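Local coordinates for protein activated BY transcription factor SSRB (Salmonella enterica, PDB 2WNW) that is a glycosyl hydrolase family 30 protein, built from a TIM-barrel domain and a beta-sandwich domain, at residues M88-C93 with Y100-S105; L114-D119 with L178-R183; D169-I174 with R222-R227; E211-F216 with I235-H240. All blocks are in the same frame, centred on the assembly; numbering follows the deposited sequence.

Contact 1 of 4, residues M88-C93 with Y100-S105; sequences MPIQSC and YAYVDS
Ser92 and Tyr100 hold each other twice over. Backbone N of Ser92 gives a nearly straight hydrogen bond to Tyr100 O (3.2 Å, 166° at the hydrogen), and Tyr100 N returns one to Ser92 OG at 2.9 Å. The serine torsion explains the second bond: with chi1 at 60°, OG sits between its own N and carbonyl carbon and faces the incoming N-H, while Asp204 holds the same oxygen from another loop. A small residue suits this place, because Ser92 CB lies over the face of the Tyr100 ring, 3.7 Å from its centroid, in a CH-pi contact. Tyr100 folds back over the strand end with chi1 at 67°, which takes its ring across the Ser92 backbone. Its OH reaches a water 2.6 Å away that lies in the ring plane and is also within hydrogen-bonding distance of Pro89 O. Two residues on, Tyr102 reaches Gln91 with its hydroxyl. This OH accepts the backbone N of Gln91 at 3.0 Å and is also bonded to Asp119, so a tyrosine can serve a buried peptide and a carboxylate with one atom. Gln91 CG rests over one face of this ring, 3.8 Å from its centroid, while Ile90 CG2 touches the ring edge at Tyr102 CE1. Gln91 thus turns one methylene to the aromatic face, while its CB lies against Tyr100 O. In sum, the loop leaving strand 85-90 doubles back and is pinned to that strand's end, an arrangement belonging to the beta-alpha loops at the C-terminal rim of a TIM barrel.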
# COMPACT_ATOMS: atom_id res chain seq x y z
N MET A 88 24.95 -15.67 -4.75
CA MET A 88 25.65 -16.65 -5.56
C MET A 88 25.23 -18.05 -5.13
O MET A 88 24.79 -18.25 -4.00
CB MET A 88 27.16 -16.47 -5.43
CG MET A 88 27.66 -16.41 -3.99
SD MET A 88 29.28 -15.64 -3.93
CE MET A 88 29.69 -15.81 -2.19
N PRO A 89 25.33 -19.03 -6.04
CA PRO A 89 24.95 -20.40 -5.74
C PRO A 89 26.00 -21.30 -5.11
O PRO A 89 27.19 -21.21 -5.43
CB PRO A 89 24.52 -20.92 -7.11
CG PRO A 89 25.55 -20.29 -8.00
CD PRO A 89 25.61 -18.86 -7.48
N ILE A 90 25.54 -22.15 -4.20
CA ILE A 90 26.38 -23.14 -3.53
C ILE A 90 26.07 -24.37 -4.39
O ILE A 90 24.99 -24.95 -4.29
CB ILE A 90 25.94 -23.36 -2.06
CG1 ILE A 90 26.14 -22.06 -1.27
CG2 ILE A 90 26.73 -24.50 -1.43
CD1 ILE A 90 25.67 -22.11 0.18
N GLN A 91 27.02 -24.72 -5.25
CA GLN A 91 26.91 -25.81 -6.23
C GLN A 91 26.07 -25.25 -7.38
O GLN A 91 25.69 -24.08 -7.37
CB GLN A 91 26.29 -27.07 -5.62
CG GLN A 91 27.10 -27.61 -4.44
CD GLN A 91 26.80 -29.06 -4.08
OE1 GLN A 91 25.65 -29.51 -4.13
NE2 GLN A 91 27.84 -29.79 -3.70
N SER A 92 25.77 -26.07 -8.38
CA SER A 92 25.04 -25.60 -9.56
C SER A 92 23.58 -25.15 -9.42
O SER A 92 22.83 -25.62 -8.57
CB SER A 92 25.12 -26.66 -10.65
OG SER A 92 24.54 -27.88 -10.21
N CYS A 93 23.20 -24.21 -10.29
CA CYS A 93 21.84 -23.71 -10.38
C CYS A 93 21.54 -23.88 -11.88
O CYS A 93 22.40 -24.38 -12.60
CB CYS A 93 21.73 -22.24 -9.95
SG CYS A 93 22.56 -21.01 -10.97
N TYR A 100 26.71 -29.65 -11.11
CA TYR A 100 28.02 -29.87 -10.49
C TYR A 100 27.90 -29.74 -8.97
O TYR A 100 27.11 -28.94 -8.47
CB TYR A 100 29.09 -28.90 -11.04
CG TYR A 100 28.92 -27.43 -10.71
CD1 TYR A 100 29.28 -26.92 -9.46
CD2 TYR A 100 28.40 -26.55 -11.65
CE1 TYR A 100 29.13 -25.57 -9.16
CE2 TYR A 100 28.24 -25.19 -11.36
CZ TYR A 100 28.60 -24.71 -10.11
OH TYR A 100 28.41 -23.37 -9.82
N ALA A 101 28.64 -30.58 -8.26
CA ALA A 101 28.63 -30.58 -6.80
C ALA A 101 30.07 -30.62 -6.30
O ALA A 101 30.98 -30.96 -7.06
CB ALA A 101 27.86 -31.78 -6.28
N TYR A 102 30.28 -30.30 -5.03
CA TYR A 102 31.62 -30.28 -4.46
C TYR A 102 32.11 -31.68 -4.06
O TYR A 102 33.30 -31.88 -3.80
CB TYR A 102 31.64 -29.33 -3.27
CG TYR A 102 31.18 -27.93 -3.65
CD1 TYR A 102 30.33 -27.20 -2.83
CD2 TYR A 102 31.60 -27.35 -4.85
CE1 TYR A 102 29.90 -25.92 -3.19
CE2 TYR A 102 31.18 -26.07 -5.22
CZ TYR A 102 30.33 -25.37 -4.38
OH TYR A 102 29.91 -24.10 -4.73
N VAL A 103 31.19 -32.63 -4.03
CA VAL A 103 31.50 -34.02 -3.71
C VAL A 103 30.47 -34.85 -4.47
O VAL A 103 29.28 -34.54 -4.44
CB VAL A 103 31.43 -34.30 -2.19
CG1 VAL A 103 30.02 -34.10 -1.67
CG2 VAL A 103 31.91 -35.72 -1.90
N ASP A 104 30.90 -35.91 -5.16
CA ASP A 104 29.98 -36.70 -5.96
C ASP A 104 29.62 -38.11 -5.51
O ASP A 104 28.72 -38.73 -6.08
CB ASP A 104 30.49 -36.76 -7.40
CG ASP A 104 30.60 -35.39 -8.03
OD1 ASP A 104 29.55 -34.72 -8.18
OD2 ASP A 104 31.73 -34.98 -8.36
N SER A 105 30.30 -38.63 -4.49
CA SER A 105 30.00 -39.96 -4.01
C SER A 105 30.21 -40.04 -2.51
O SER A 105 30.93 -39.23 -1.93
CB SER A 105 30.88 -41.01 -4.69
OG SER A 105 32.23 -40.89 -4.27
O HOH W 1 28.73 -22.76 -7.31

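Contact 2 of 4, residues L114-D119 with L178-R183; sequences LSFSRD and LLEYRR
A chi1 of 160° sets Glu180 CG opposite its backbone N, and a bend at chi2 then turns the carboxylate alongside Phe116 instead of letting the chain run straight out. The result is a CH-pi contact: Glu180 CG sits over one face of the phenyl ring, 3.7 Å from its centroid, and the carboxylate runs on past the CB end of the ring, its plane only 8° from that of the phenyl. Within this pair the nearest atoms are Glu180 CG and Phe116 CG, at 3.4 Å. Glutamate suits the place because its CG covers the aromatic face while OE1 goes on to a salt bridge with Arg183 NH1 at 2.8 Å; OE2 lies close to the like-charged Glu120. The second link is polar. Tyr181 OH donates to Asp119 OD1 at 2.8 Å, arriving on the anti side and 34° out of the carboxylate plane, with ring and carboxylate almost perpendicular. Tyr102 bonds the same oxygen, so Asp119 OD1 is gripped by two phenols, which would probably stabilise its negative charge in this buried setting. Phe116, at the N-cap position of helix 117-122, also meets the Tyr102 ring. Helix 167-183 is thereby fastened to the start of helix 117-122, while Glu180 and Tyr181 also pack on helix 124-133.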
# COMPACT_ATOMS: atom_id res chain seq x y z
N LEU A 114 36.87 -33.18 -1.60
CA LEU A 114 35.96 -32.21 -2.20
C LEU A 114 36.67 -31.52 -3.35
O LEU A 114 37.90 -31.51 -3.43
CB LEU A 114 35.56 -31.16 -1.17
CG LEU A 114 35.10 -31.61 0.22
CD1 LEU A 114 34.70 -30.39 1.04
CD2 LEU A 114 33.94 -32.58 0.11
N SER A 115 35.90 -30.92 -4.26
CA SER A 115 36.49 -30.21 -5.38
C SER A 115 35.76 -28.90 -5.65
O SER A 115 34.55 -28.88 -5.84
CB SER A 115 36.46 -31.06 -6.65
OG SER A 115 36.94 -30.30 -7.75
N PHE A 116 36.52 -27.81 -5.65
CA PHE A 116 35.99 -26.48 -5.91
C PHE A 116 36.65 -25.89 -7.15
O PHE A 116 36.46 -24.71 -7.45
CB PHE A 116 36.26 -25.56 -4.71
CG PHE A 116 35.50 -25.93 -3.47
CD1 PHE A 116 34.17 -25.57 -3.33
CD2 PHE A 116 36.12 -26.64 -2.45
CE1 PHE A 116 33.46 -25.91 -2.18
CE2 PHE A 116 35.42 -26.98 -1.29
CZ PHE A 116 34.09 -26.61 -1.16
N SER A 117 37.41 -26.71 -7.86
CA SER A 117 38.11 -26.25 -9.06
C SER A 117 37.19 -25.55 -10.05
O SER A 117 37.55 -24.54 -10.66
CB SER A 117 38.83 -27.41 -9.74
OG SER A 117 37.92 -28.41 -10.16
N ARG A 118 35.98 -26.08 -10.21
CA ARG A 118 35.02 -25.50 -11.14
C ARG A 118 34.64 -24.07 -10.74
O ARG A 118 34.60 -23.18 -11.58
CB ARG A 118 33.79 -26.39 -11.22
CG ARG A 118 32.82 -25.96 -12.29
CD ARG A 118 32.09 -27.16 -12.86
NE ARG A 118 31.01 -26.75 -13.75
CZ ARG A 118 30.29 -27.59 -14.48
NH1 ARG A 118 30.55 -28.89 -14.44
NH2 ARG A 118 29.31 -27.13 -15.24
N ASP A 119 34.35 -23.86 -9.46
CA ASP A 119 34.00 -22.52 -8.99
C ASP A 119 35.22 -21.61 -9.10
O ASP A 119 35.08 -20.41 -9.36
CB ASP A 119 33.53 -22.55 -7.53
CG ASP A 119 32.12 -23.09 -7.38
OD1 ASP A 119 31.48 -22.77 -6.35
OD2 ASP A 119 31.65 -23.83 -8.26
N LEU A 178 32.25 -22.21 2.50
CA LEU A 178 32.59 -20.93 3.12
C LEU A 178 34.10 -20.80 3.37
O LEU A 178 34.67 -19.73 3.13
CB LEU A 178 31.83 -20.75 4.43
CG LEU A 178 30.30 -20.58 4.34
CD1 LEU A 178 29.69 -20.55 5.73
CD2 LEU A 178 29.97 -19.30 3.58
N LEU A 179 34.73 -21.87 3.84
CA LEU A 179 36.17 -21.84 4.10
C LEU A 179 36.93 -21.70 2.79
O LEU A 179 37.91 -20.95 2.70
CB LEU A 179 36.60 -23.12 4.82
CG LEU A 179 36.01 -23.31 6.21
CD1 LEU A 179 36.42 -24.66 6.77
CD2 LEU A 179 36.47 -22.18 7.12
N GLU A 180 36.48 -22.42 1.77
CA GLU A 180 37.09 -22.38 0.44
C GLU A 180 37.08 -20.95 -0.10
O GLU A 180 38.11 -20.43 -0.55
CB GLU A 180 36.32 -23.31 -0.50
CG GLU A 180 36.49 -23.04 -1.99
CD GLU A 180 37.92 -23.16 -2.47
OE1 GLU A 180 38.73 -23.85 -1.82
OE2 GLU A 180 38.24 -22.56 -3.52
N TYR A 181 35.92 -20.30 -0.06
CA TYR A 181 35.82 -18.94 -0.55
C TYR A 181 36.63 -17.95 0.30
O TYR A 181 37.23 -17.02 -0.24
CB TYR A 181 34.35 -18.51 -0.62
CG TYR A 181 33.67 -18.94 -1.91
CD1 TYR A 181 33.01 -18.01 -2.72
CD2 TYR A 181 33.73 -20.26 -2.35
CE1 TYR A 181 32.43 -18.39 -3.93
CE2 TYR A 181 33.16 -20.65 -3.56
CZ TYR A 181 32.51 -19.71 -4.35
OH TYR A 181 31.96 -20.09 -5.55
N ARG A 182 36.68 -18.16 1.61
CA ARG A 182 37.44 -17.26 2.46
C ARG A 182 38.93 -17.33 2.11
O ARG A 182 39.65 -16.33 2.19
CB ARG A 182 37.23 -17.60 3.94
CG ARG A 182 37.81 -16.55 4.89
CD ARG A 182 37.21 -16.63 6.28
NE ARG A 182 37.54 -17.87 6.98
CZ ARG A 182 37.13 -18.15 8.22
NH1 ARG A 182 36.37 -17.29 8.88
NH2 ARG A 182 37.48 -19.30 8.79
N ARG A 183 39.39 -18.52 1.72
CA ARG A 183 40.79 -18.71 1.34
C ARG A 183 41.13 -17.89 0.10
O ARG A 183 42.28 -17.50 -0.10
CB ARG A 183 41.07 -20.18 1.05
CG ARG A 183 41.41 -21.03 2.26
CD ARG A 183 41.52 -22.48 1.83
NE ARG A 183 42.30 -22.60 0.60
CZ ARG A 183 42.04 -23.47 -0.36
NH1 ARG A 183 41.02 -24.31 -0.24
NH2 ARG A 183 42.79 -23.51 -1.46

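Contact 3 of 4, residues D169-I174 with R222-R227; sequences DWADII and RPRLAR
Arg224 and Asp172 join two neighbouring outer helices of the TIM barrel, 167-183 and 210-227, which follow successive strands of the eight-stranded parallel sheet. A charged pair and an apolar touch share the contact, both made by Arg224. In the first, Arg224 NE donates to Asp172 OD1 at 2.8 Å, a salt bridge with an N-H...O angle of 147°. The oxygen lies in the guanidinium plane, yet the N-H meets it from above the carboxylate plane, and the two flat groups are turned 50° apart. Arginine has the length for this span: its chain is extended from CG to NE, so the head group crosses from one helix to the other and meets the aspartate at about a right angle. The short aspartate lets the partly exposed pair close without a second long side chain.

Apolar packing comes from Ala171, whose CB rests over one face of the guanidinium and touches Arg224 CD at 3.7 Å. A methyl group is small enough to let the arginine chain lie close to the helix; Ala171 also packs on Phe216 and Tyr220 of helix 210-227.

Further hydrogen bonds fix the rotation of the head group. Arg224 NH1 is tied to the backbone O of Tyr220, one turn back in its own helix. On the other nitrogen a water completes a bridge between the two charged groups, accepting from Arg224 NH2 at 3.0 Å and donating to Asp172 OD2 at 2.6 Å.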
# COMPACT_ATOMS: atom_id res chain seq x y z
N ASP A 169 26.07 -33.91 6.94
CA ASP A 169 27.02 -33.90 5.84
C ASP A 169 26.84 -32.71 4.90
O ASP A 169 27.81 -32.13 4.42
CB ASP A 169 26.93 -35.21 5.04
CG ASP A 169 27.32 -36.42 5.86
OD1 ASP A 169 28.36 -36.36 6.56
OD2 ASP A 169 26.61 -37.45 5.80
N TRP A 170 25.59 -32.34 4.63
CA TRP A 170 25.32 -31.21 3.74
C TRP A 170 25.76 -29.93 4.44
O TRP A 170 26.37 -29.05 3.83
CB TRP A 170 23.82 -31.15 3.40
CG TRP A 170 23.40 -30.02 2.46
CD1 TRP A 170 22.24 -29.29 2.54
CD2 TRP A 170 24.09 -29.55 1.29
NE1 TRP A 170 22.17 -28.40 1.50
CE2 TRP A 170 23.28 -28.53 0.72
CE3 TRP A 170 25.30 -29.88 0.67
CZ2 TRP A 170 23.65 -27.85 -0.45
CZ3 TRP A 170 25.67 -29.20 -0.49
CH2 TRP A 170 24.84 -28.19 -1.04
N ALA A 171 25.46 -29.83 5.73
CA ALA A 171 25.86 -28.65 6.49
C ALA A 171 27.39 -28.53 6.48
O ALA A 171 27.93 -27.44 6.35
CB ALA A 171 25.35 -28.74 7.92
N ASP A 172 28.08 -29.67 6.61
CA ASP A 172 29.54 -29.66 6.60
C ASP A 172 30.09 -29.20 5.25
O ASP A 172 31.11 -28.53 5.20
CB ASP A 172 30.11 -31.05 6.94
CG ASP A 172 29.95 -31.40 8.41
OD1 ASP A 172 29.84 -30.48 9.24
OD2 ASP A 172 29.97 -32.61 8.73
N ILE A 173 29.42 -29.58 4.17
CA ILE A 173 29.86 -29.17 2.84
C ILE A 173 29.73 -27.66 2.71
O ILE A 173 30.62 -27.00 2.17
CB ILE A 173 29.03 -29.83 1.73
CG1 ILE A 173 29.34 -31.33 1.67
CG2 ILE A 173 29.33 -29.16 0.38
CD1 ILE A 173 28.59 -32.06 0.60
N ILE A 174 28.62 -27.11 3.21
CA ILE A 174 28.39 -25.67 3.14
C ILE A 174 29.48 -24.93 3.92
O ILE A 174 29.93 -23.87 3.50
CB ILE A 174 26.99 -25.30 3.69
CG1 ILE A 174 25.92 -25.84 2.74
CG2 ILE A 174 26.86 -23.79 3.82
CD1 ILE A 174 24.49 -25.68 3.25
N ARG A 222 23.69 -23.29 12.35
CA ARG A 222 24.08 -22.44 13.47
C ARG A 222 25.24 -22.96 14.32
O ARG A 222 26.24 -22.28 14.48
CB ARG A 222 22.86 -22.13 14.35
CG ARG A 222 22.00 -20.99 13.81
CD ARG A 222 22.80 -19.70 13.74
NE ARG A 222 22.05 -18.60 13.15
CZ ARG A 222 22.62 -17.53 12.59
NH1 ARG A 222 23.94 -17.41 12.56
NH2 ARG A 222 21.87 -16.58 12.05
N PRO A 223 25.12 -24.19 14.86
CA PRO A 223 26.20 -24.75 15.68
C PRO A 223 27.55 -24.81 14.96
O PRO A 223 28.59 -24.52 15.54
CB PRO A 223 25.68 -26.14 16.03
CG PRO A 223 24.20 -25.96 16.03
CD PRO A 223 23.99 -25.13 14.79
N ARG A 224 27.52 -25.18 13.68
CA ARG A 224 28.75 -25.27 12.91
C ARG A 224 29.34 -23.90 12.63
O ARG A 224 30.55 -23.70 12.76
CB ARG A 224 28.49 -26.03 11.60
CG ARG A 224 28.19 -27.51 11.84
CD ARG A 224 27.83 -28.27 10.57
NE ARG A 224 27.70 -29.70 10.83
CZ ARG A 224 26.74 -30.25 11.56
NH1 ARG A 224 25.79 -29.50 12.10
NH2 ARG A 224 26.74 -31.56 11.77
N LEU A 225 28.49 -22.95 12.25
CA LEU A 225 28.96 -21.60 11.98
C LEU A 225 29.62 -21.03 13.23
O LEU A 225 30.68 -20.41 13.17
CB LEU A 225 27.79 -20.70 11.56
CG LEU A 225 27.20 -21.01 10.18
CD1 LEU A 225 25.85 -20.32 10.03
CD2 LEU A 225 28.17 -20.56 9.10
N ALA A 226 28.99 -21.27 14.38
CA ALA A 226 29.51 -20.78 15.65
C ALA A 226 30.90 -21.37 15.93
O ALA A 226 31.82 -20.64 16.31
CB ALA A 226 28.55 -21.14 16.78
N ARG A 227 31.05 -22.67 15.73
CA ARG A 227 32.33 -23.33 15.97
C ARG A 227 33.44 -22.78 15.07
O ARG A 227 34.62 -22.84 15.43
CB ARG A 227 32.21 -24.85 15.78
CG ARG A 227 31.38 -25.54 16.85
CD ARG A 227 31.64 -27.04 16.88
NE ARG A 227 31.07 -27.73 15.73
CZ ARG A 227 29.80 -28.13 15.65
NH1 ARG A 227 28.97 -27.90 16.66
NH2 ARG A 227 29.37 -28.76 14.57
O HOH W 2 29.13 -33.24 11.15

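Contact 4 of 4, residues E211-F216 with I235-H240; sequences EEETAF and IYIWDH
This is the packing of an outer helix on the barrel wall of the TIM-barrel fold: helix 210-227 leads back to strand 234-239, and their segments 211-216 and 235-239 run nearly antiparallel, at 166°, with axes 9.2 Å apart at their closest. Glu213 makes the contact. Its CG lies opposite the backbone N and the chain beyond stays extended, so the carboxylate is carried straight from the helix to the strand. There Trp238 N donates to Glu213 OE2 at 2.8 Å, on the syn side and 15° out of the carboxylate plane, with an angle of 148° at the hydrogen. The other oxygen, OE1, accepts from the indole NH of Trp248. Each oxygen of this buried acid therefore has a donor, which probably offsets the cost of burying its charge, and glutamate has the reach to serve both.

Trp238 sits where the strand leaves regular geometry, with positive phi. Its peptide N-H is taken by the helix side chain, while its indole N bonds to Asp241 O. Next along, Asp239 meets Arg87, His268, Ser192 and Ser293, so this strand end leads directly into a dense polar cluster.

Beta-branched isoleucine fits an extended strand, and the side chain of Ile237 faces the helix. It meets Thr214 only loosely, CD1 lying 4.2 Å from Thr214 CG2, and packs CB and CG2 against the Glu213 carboxylate, with Glu213 OE1 3.3 Å from Ile237 CB.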
# COMPACT_ATOMS: atom_id res chain seq x y z
N GLU A 211 9.40 -27.13 8.70
CA GLU A 211 10.04 -27.74 9.87
C GLU A 211 11.47 -28.17 9.53
O GLU A 211 12.40 -27.96 10.31
CB GLU A 211 9.25 -28.97 10.34
CG GLU A 211 7.86 -28.71 10.92
CD GLU A 211 6.82 -28.34 9.88
OE1 GLU A 211 6.97 -28.75 8.70
OE2 GLU A 211 5.85 -27.65 10.24
N GLU A 212 11.63 -28.77 8.35
CA GLU A 212 12.94 -29.25 7.90
C GLU A 212 13.91 -28.12 7.58
O GLU A 212 15.08 -28.17 7.95
CB GLU A 212 12.77 -30.14 6.67
CG GLU A 212 12.16 -31.49 6.99
CD GLU A 212 11.59 -32.18 5.77
OE1 GLU A 212 11.17 -33.35 5.90
OE2 GLU A 212 11.57 -31.56 4.68
N GLU A 213 13.41 -27.09 6.90
CA GLU A 213 14.25 -25.96 6.54
C GLU A 213 14.77 -25.25 7.78
O GLU A 213 15.97 -24.97 7.90
CB GLU A 213 13.46 -24.97 5.68
CG GLU A 213 14.27 -23.75 5.25
CD GLU A 213 13.39 -22.58 4.86
OE1 GLU A 213 12.37 -22.35 5.55
OE2 GLU A 213 13.70 -21.89 3.87
N THR A 214 13.88 -24.96 8.72
CA THR A 214 14.29 -24.26 9.93
C THR A 214 15.19 -25.13 10.81
O THR A 214 16.11 -24.63 11.44
CB THR A 214 13.07 -23.77 10.76
OG1 THR A 214 12.19 -24.87 11.05
CG2 THR A 214 12.29 -22.71 9.98
N ALA A 215 14.93 -26.44 10.84
CA ALA A 215 15.77 -27.33 11.64
C ALA A 215 17.19 -27.33 11.06
O ALA A 215 18.17 -27.33 11.80
CB ALA A 215 15.21 -28.75 11.63
N PHE A 216 17.30 -27.30 9.74
CA PHE A 216 18.61 -27.30 9.10
C PHE A 216 19.36 -26.03 9.46
O PHE A 216 20.56 -26.06 9.73
CB PHE A 216 18.48 -27.41 7.58
CG PHE A 216 19.80 -27.61 6.88
CD1 PHE A 216 20.43 -28.85 6.91
CD2 PHE A 216 20.43 -26.55 6.25
CE1 PHE A 216 21.68 -29.02 6.30
CE2 PHE A 216 21.67 -26.71 5.64
CZ PHE A 216 22.30 -27.95 5.67
N ILE A 235 21.08 -15.71 8.38
CA ILE A 235 20.44 -16.84 7.72
C ILE A 235 19.00 -16.46 7.37
O ILE A 235 18.25 -15.98 8.22
CB ILE A 235 20.42 -18.10 8.61
CG1 ILE A 235 21.86 -18.58 8.87
CG2 ILE A 235 19.63 -19.20 7.92
CD1 ILE A 235 21.94 -19.82 9.76
N TYR A 236 18.65 -16.67 6.10
CA TYR A 236 17.31 -16.37 5.61
C TYR A 236 16.59 -17.66 5.22
O TYR A 236 17.23 -18.63 4.81
CB TYR A 236 17.38 -15.46 4.37
CG TYR A 236 17.86 -14.06 4.66
CD1 TYR A 236 16.95 -13.02 4.86
CD2 TYR A 236 19.22 -13.77 4.75
CE1 TYR A 236 17.38 -11.73 5.16
CE2 TYR A 236 19.67 -12.49 5.05
CZ TYR A 236 18.74 -11.48 5.26
OH TYR A 236 19.19 -10.21 5.57
N ILE A 237 15.27 -17.67 5.37
CA ILE A 237 14.46 -18.82 4.99
C ILE A 237 13.45 -18.38 3.93
O ILE A 237 13.39 -17.20 3.57
CB ILE A 237 13.73 -19.44 6.21
CG1 ILE A 237 12.87 -18.39 6.91
CG2 ILE A 237 14.75 -20.04 7.18
CD1 ILE A 237 12.01 -18.96 8.03
N TRP A 238 12.65 -19.34 3.45
CA TRP A 238 11.64 -19.15 2.40
C TRP A 238 12.35 -19.06 1.05
O TRP A 238 12.39 -20.04 0.32
CB TRP A 238 10.77 -17.91 2.63
CG TRP A 238 9.64 -17.76 1.61
CD1 TRP A 238 9.34 -16.65 0.89
CD2 TRP A 238 8.68 -18.77 1.22
NE1 TRP A 238 8.26 -16.89 0.07
CE2 TRP A 238 7.84 -18.18 0.26
CE3 TRP A 238 8.46 -20.10 1.60
CZ2 TRP A 238 6.78 -18.88 -0.34
CZ3 TRP A 238 7.41 -20.80 1.00
CH2 TRP A 238 6.58 -20.18 0.04
N ASP A 239 12.90 -17.89 0.74
CA ASP A 239 13.62 -17.69 -0.52
C ASP A 239 12.75 -18.15 -1.69
O ASP A 239 13.19 -18.90 -2.57
CB ASP A 239 14.93 -18.49 -0.49
CG ASP A 239 16.02 -17.89 -1.37
OD1 ASP A 239 15.77 -16.87 -2.04
OD2 ASP A 239 17.14 -18.44 -1.39
N HIS A 240 11.49 -17.71 -1.69
CA HIS A 240 10.54 -18.09 -2.72
C HIS A 240 9.61 -16.90 -2.98
O HIS A 240 9.83 -15.81 -2.45
CB HIS A 240 9.77 -19.34 -2.27
CG HIS A 240 9.03 -20.03 -3.37
ND1 HIS A 240 9.55 -20.21 -4.63
CD2 HIS A 240 7.81 -20.63 -3.38
CE1 HIS A 240 8.70 -20.89 -5.37
NE2 HIS A 240 7.63 -21.16 -4.64

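How the contacts relate
Contacts 1, 2 and 4 are buried, whereas contact 3 is only partly so, and it is there that a salt bridge joins the two segments. Contacts 2 and 3 share helix 167-183, and contacts 3 and 4 share helix 210-227, so contact 3 connects contacts 2 and 4, which do not touch. Contact 1 adds a loop folded on a strand end, rich in backbone bonds and tyrosine faces; it touches both contact 2 and contact 3, the latter through Val103 packed on Ile173. Contacts 1 and 4 both reach the barrel sheet but do not touch, their nearest atoms about 8 Å apart; contact 4 ties helix to strand by one buried acid.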